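Local coordinates for protein Tox3 (Phaeosphaeria nodorum, PDB 6WES) that acts as a necrotrophic effector of a fungal pathogen, a beta-barrel toxin probably recognised through the host Snn3 locus, at residues V64-N69 and F106-M111. Numbering follows the deposited sequence.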
ATOM      1  N   VAL A  64     -11.189  -4.318  -7.681  1.00 12.16           N
ATOM      2  CA  VAL A  64     -10.472  -4.971  -8.770  1.00 12.79           C
ATOM      3  C   VAL A  64     -11.126  -6.309  -9.075  1.00 14.20           C
ATOM      4  O   VAL A  64     -11.517  -7.041  -8.164  1.00 15.93           O
ATOM      5  CB  VAL A  64      -8.986  -5.156  -8.398  1.00 16.59           C
ATOM      6  CG1 VAL A  64      -8.238  -5.974  -9.472  1.00 19.50           C
ATOM      7  CG2 VAL A  64      -8.358  -3.793  -8.146  1.00 16.08           C
ATOM      8  N   THR A  65     -11.243  -6.633 -10.349  1.00 14.62           N
ATOM      9  CA  THR A  65     -11.695  -7.939 -10.803  1.00 17.48           C
ATOM     10  C   THR A  65     -10.472  -8.771 -11.168  1.00 18.53           C
ATOM     11  O   THR A  65      -9.599  -8.316 -11.919  1.00 20.50           O
ATOM     12  CB  THR A  65     -12.580  -7.721 -12.023  1.00 21.91           C
ATOM     13  OG1 THR A  65     -13.709  -6.933 -11.631  1.00 25.16           O
ATOM     14  CG2 THR A  65     -13.033  -9.022 -12.565  1.00 24.64           C
ATOM     15  N   VAL A  66     -10.368  -9.958 -10.589  1.00 13.89           N
ATOM     16  CA  VAL A  66      -9.264 -10.874 -10.853  1.00 12.54           C
ATOM     17  C   VAL A  66      -9.746 -11.895 -11.877  1.00 11.38           C
ATOM     18  O   VAL A  66     -10.696 -12.658 -11.583  1.00 12.86           O
ATOM     19  CB  VAL A  66      -8.810 -11.571  -9.565  1.00 14.25           C
ATOM     20  CG1 VAL A  66      -7.666 -12.497  -9.841  1.00 13.81           C
ATOM     21  CG2 VAL A  66      -8.410 -10.537  -8.492  1.00 16.35           C
ATOM     22  N   PRO A  67      -9.164 -11.942 -13.071  1.00  9.44           N
ATOM     23  CA  PRO A  67      -9.624 -12.894 -14.078  1.00  9.53           C
ATOM     24  C   PRO A  67      -9.506 -14.326 -13.584  1.00 10.19           C
ATOM     25  O   PRO A  67      -8.676 -14.670 -12.730  1.00 10.01           O
ATOM     26  CB  PRO A  67      -8.695 -12.644 -15.276  1.00 10.50           C
ATOM     27  CG  PRO A  67      -8.221 -11.259 -15.081  1.00 11.37           C
ATOM     28  CD  PRO A  67      -8.133 -11.024 -13.597  1.00 10.49           C
ATOM     29  N   GLY A  68     -10.313 -15.187 -14.198  1.00  9.59           N
ATOM     30  CA  GLY A  68     -10.388 -16.578 -13.780  1.00 12.74           C
ATOM     31  C   GLY A  68      -9.085 -17.320 -13.926  1.00 16.09           C
ATOM     32  O   GLY A  68      -8.822 -18.260 -13.166  1.00 18.56           O
ATOM     33  N   ASN A  69      -8.251 -16.911 -14.877  1.00 14.98           N
ATOM     34  CA  ASN A  69      -6.961 -17.549 -15.113  1.00 21.09           C
ATOM     35  C   ASN A  69      -5.810 -16.853 -14.398  1.00 21.14           C
ATOM     36  O   ASN A  69      -4.656 -17.260 -14.582  1.00 25.73           O
ATOM     37  CB  ASN A  69      -6.670 -17.578 -16.618  1.00 29.16           C
ATOM     38  CG  ASN A  69      -6.229 -16.224 -17.158  1.00 38.36           C
ATOM     39  OD1 ASN A  69      -6.701 -15.175 -16.710  1.00 40.39           O
ATOM     40  ND2 ASN A  69      -5.318 -16.243 -18.132  1.00 42.39           N
ATOM     41  N   PHE A 106      -2.941 -16.106  -5.224  1.00 10.44           N
ATOM     42  CA  PHE A 106      -3.891 -17.207  -5.109  1.00 10.87           C
ATOM     43  C   PHE A 106      -3.274 -18.522  -5.571  1.00 12.46           C
ATOM     44  O   PHE A 106      -2.375 -18.557  -6.424  1.00 14.70           O
ATOM     45  CB  PHE A 106      -5.123 -16.957  -5.988  1.00 11.82           C
ATOM     46  CG  PHE A 106      -5.892 -15.725  -5.602  1.00 12.66           C
ATOM     47  CD1 PHE A 106      -6.823 -15.776  -4.574  1.00 13.53           C
ATOM     48  CD2 PHE A 106      -5.671 -14.516  -6.239  1.00 15.21           C
ATOM     49  CE1 PHE A 106      -7.519 -14.662  -4.184  1.00 13.64           C
ATOM     50  CE2 PHE A 106      -6.406 -13.378  -5.863  1.00 12.86           C
ATOM     51  CZ  PHE A 106      -7.314 -13.452  -4.822  1.00 15.16           C
ATOM     52  N   ASP A 107      -3.779 -19.612  -5.007  1.00 10.93           N
ATOM     53  CA  ASP A 107      -3.495 -20.961  -5.503  1.00 11.77           C
ATOM     54  C   ASP A 107      -4.824 -21.559  -5.958  1.00 12.31           C
ATOM     55  O   ASP A 107      -5.549 -22.178  -5.168  1.00 11.27           O
ATOM     56  CB  ASP A 107      -2.831 -21.839  -4.455  1.00 14.37           C
ATOM     57  CG  ASP A 107      -2.544 -23.249  -4.960  1.00 14.42           C
ATOM     58  OD1 ASP A 107      -2.966 -23.611  -6.078  1.00 15.00           O
ATOM     59  OD2 ASP A 107      -1.865 -23.989  -4.227  1.00 18.67           O
ATOM     60  N   ARG A 108      -5.127 -21.394  -7.254  1.00 11.00           N
ATOM     61  CA  ARG A 108      -6.425 -21.822  -7.759  1.00 11.87           C
ATOM     62  C   ARG A 108      -6.546 -23.335  -7.840  1.00 10.83           C
ATOM     63  O   ARG A 108      -7.664 -23.839  -7.962  1.00 12.76           O
ATOM     64  CB  ARG A 108      -6.783 -21.157  -9.086  1.00 12.80           C
ATOM     65  CG  ARG A 108      -7.123 -19.661  -8.946  1.00  9.86           C
ATOM     66  CD  ARG A 108      -7.529 -19.115 -10.268  1.00 12.62           C
ATOM     67  NE  ARG A 108      -7.915 -17.708 -10.308  1.00 14.00           N
ATOM     68  CZ  ARG A 108      -9.137 -17.247 -10.065  1.00 12.98           C
ATOM     69  NH1 ARG A 108     -10.088 -18.067  -9.649  1.00 11.21           N
ATOM     70  NH2 ARG A 108      -9.419 -15.950 -10.218  1.00 13.16           N
ATOM     71  N   THR A 109      -5.436 -24.076  -7.752  1.00 11.71           N
ATOM     72  CA  THR A 109      -5.543 -25.538  -7.684  1.00 12.24           C
ATOM     73  C   THR A 109      -6.193 -26.025  -6.399  1.00 12.82           C
ATOM     74  O   THR A 109      -6.603 -27.194  -6.335  1.00 15.75           O
ATOM     75  CB  THR A 109      -4.188 -26.245  -7.862  1.00 14.45           C
ATOM     76  OG1 THR A 109      -3.411 -26.146  -6.663  1.00 14.74           O
ATOM     77  CG2 THR A 109      -3.411 -25.681  -9.045  1.00 17.41           C
ATOM     78  N   ARG A 110      -6.315 -25.159  -5.395  1.00 11.53           N
ATOM     79  CA  ARG A 110      -6.852 -25.516  -4.088  1.00 12.74           C
ATOM     80  C   ARG A 110      -8.107 -24.719  -3.767  1.00 12.34           C
ATOM     81  O   ARG A 110      -8.476 -24.584  -2.597  1.00 15.12           O
ATOM     82  CB  ARG A 110      -5.797 -25.328  -2.998  1.00 12.11           C
ATOM     83  CG  ARG A 110      -4.646 -26.306  -3.147  1.00 13.18           C
ATOM     84  CD  ARG A 110      -3.641 -26.137  -1.989  1.00 17.98           C
ATOM     85  NE  ARG A 110      -2.516 -27.076  -2.100  1.00 23.89           N
ATOM     86  CZ  ARG A 110      -2.533 -28.343  -1.700  1.00 29.91           C
ATOM     87  NH1 ARG A 110      -3.619 -28.874  -1.150  1.00 32.54           N
ATOM     88  NH2 ARG A 110      -1.445 -29.091  -1.865  1.00 33.91           N
ATOM     89  N   MET A 111      -8.789 -24.211  -4.786  1.00 12.78           N
ATOM     90  CA  MET A 111      -9.897 -23.282  -4.589  1.00 10.61           C
ATOM     91  C   MET A 111     -11.256 -23.888  -4.947  1.00 11.79           C
ATOM     92  O   MET A 111     -12.160 -23.197  -5.424  1.00 12.85           O
ATOM     93  CB  MET A 111      -9.630 -21.959  -5.312  1.00 10.36           C
ATOM     94  CG  MET A 111      -8.673 -21.108  -4.505  1.00  9.84           C
ATOM     95  SD  MET A 111      -8.227 -19.524  -5.231  1.00 10.04           S
ATOM     96  CE  MET A 111      -9.819 -18.905  -5.756  1.00 10.92           C
TER
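Arg-108 and Val-66 lead the contact at one end of the antiparallel beta-barrel formed by the C-terminal part of the Tox3 precursor, probably the mature effector, where the loop after strand 92-105 meets the turn that leaves strand 63-66. The CB of Arg-108 sets out toward that turn. Its CG lies anti to the carbonyl carbon (chi1 -71°), and from there the chain runs extended to NE. Arg-108 CD is the first atom to arrive, 3.3 Å from Gly-68 O. Gly-68 O sits over one face of the guanidinium, 3.0 Å from Arg-108 NE and displaced toward the rim; the angle is too poor for a hydrogen bond, and NE instead donates to Ala-70 O just beyond the turn. NH1 hydrogen-bonds to Pro-41 O and Gln-43 O, so one cation ties together the loop before strand 45-53 and the turn at 67-70. The CG1 methyl of Val-66, anti to its own backbone N (chi1 -179°), meets Phe-106 CE2 obliquely at 4.3 Å, beside Leu-45 and Val-47 of strand 45-53. At the tip, Arg-108 NH2 lies 3.9 Å from Val-66 CG1 and 2.9 Å from Pro-67 O.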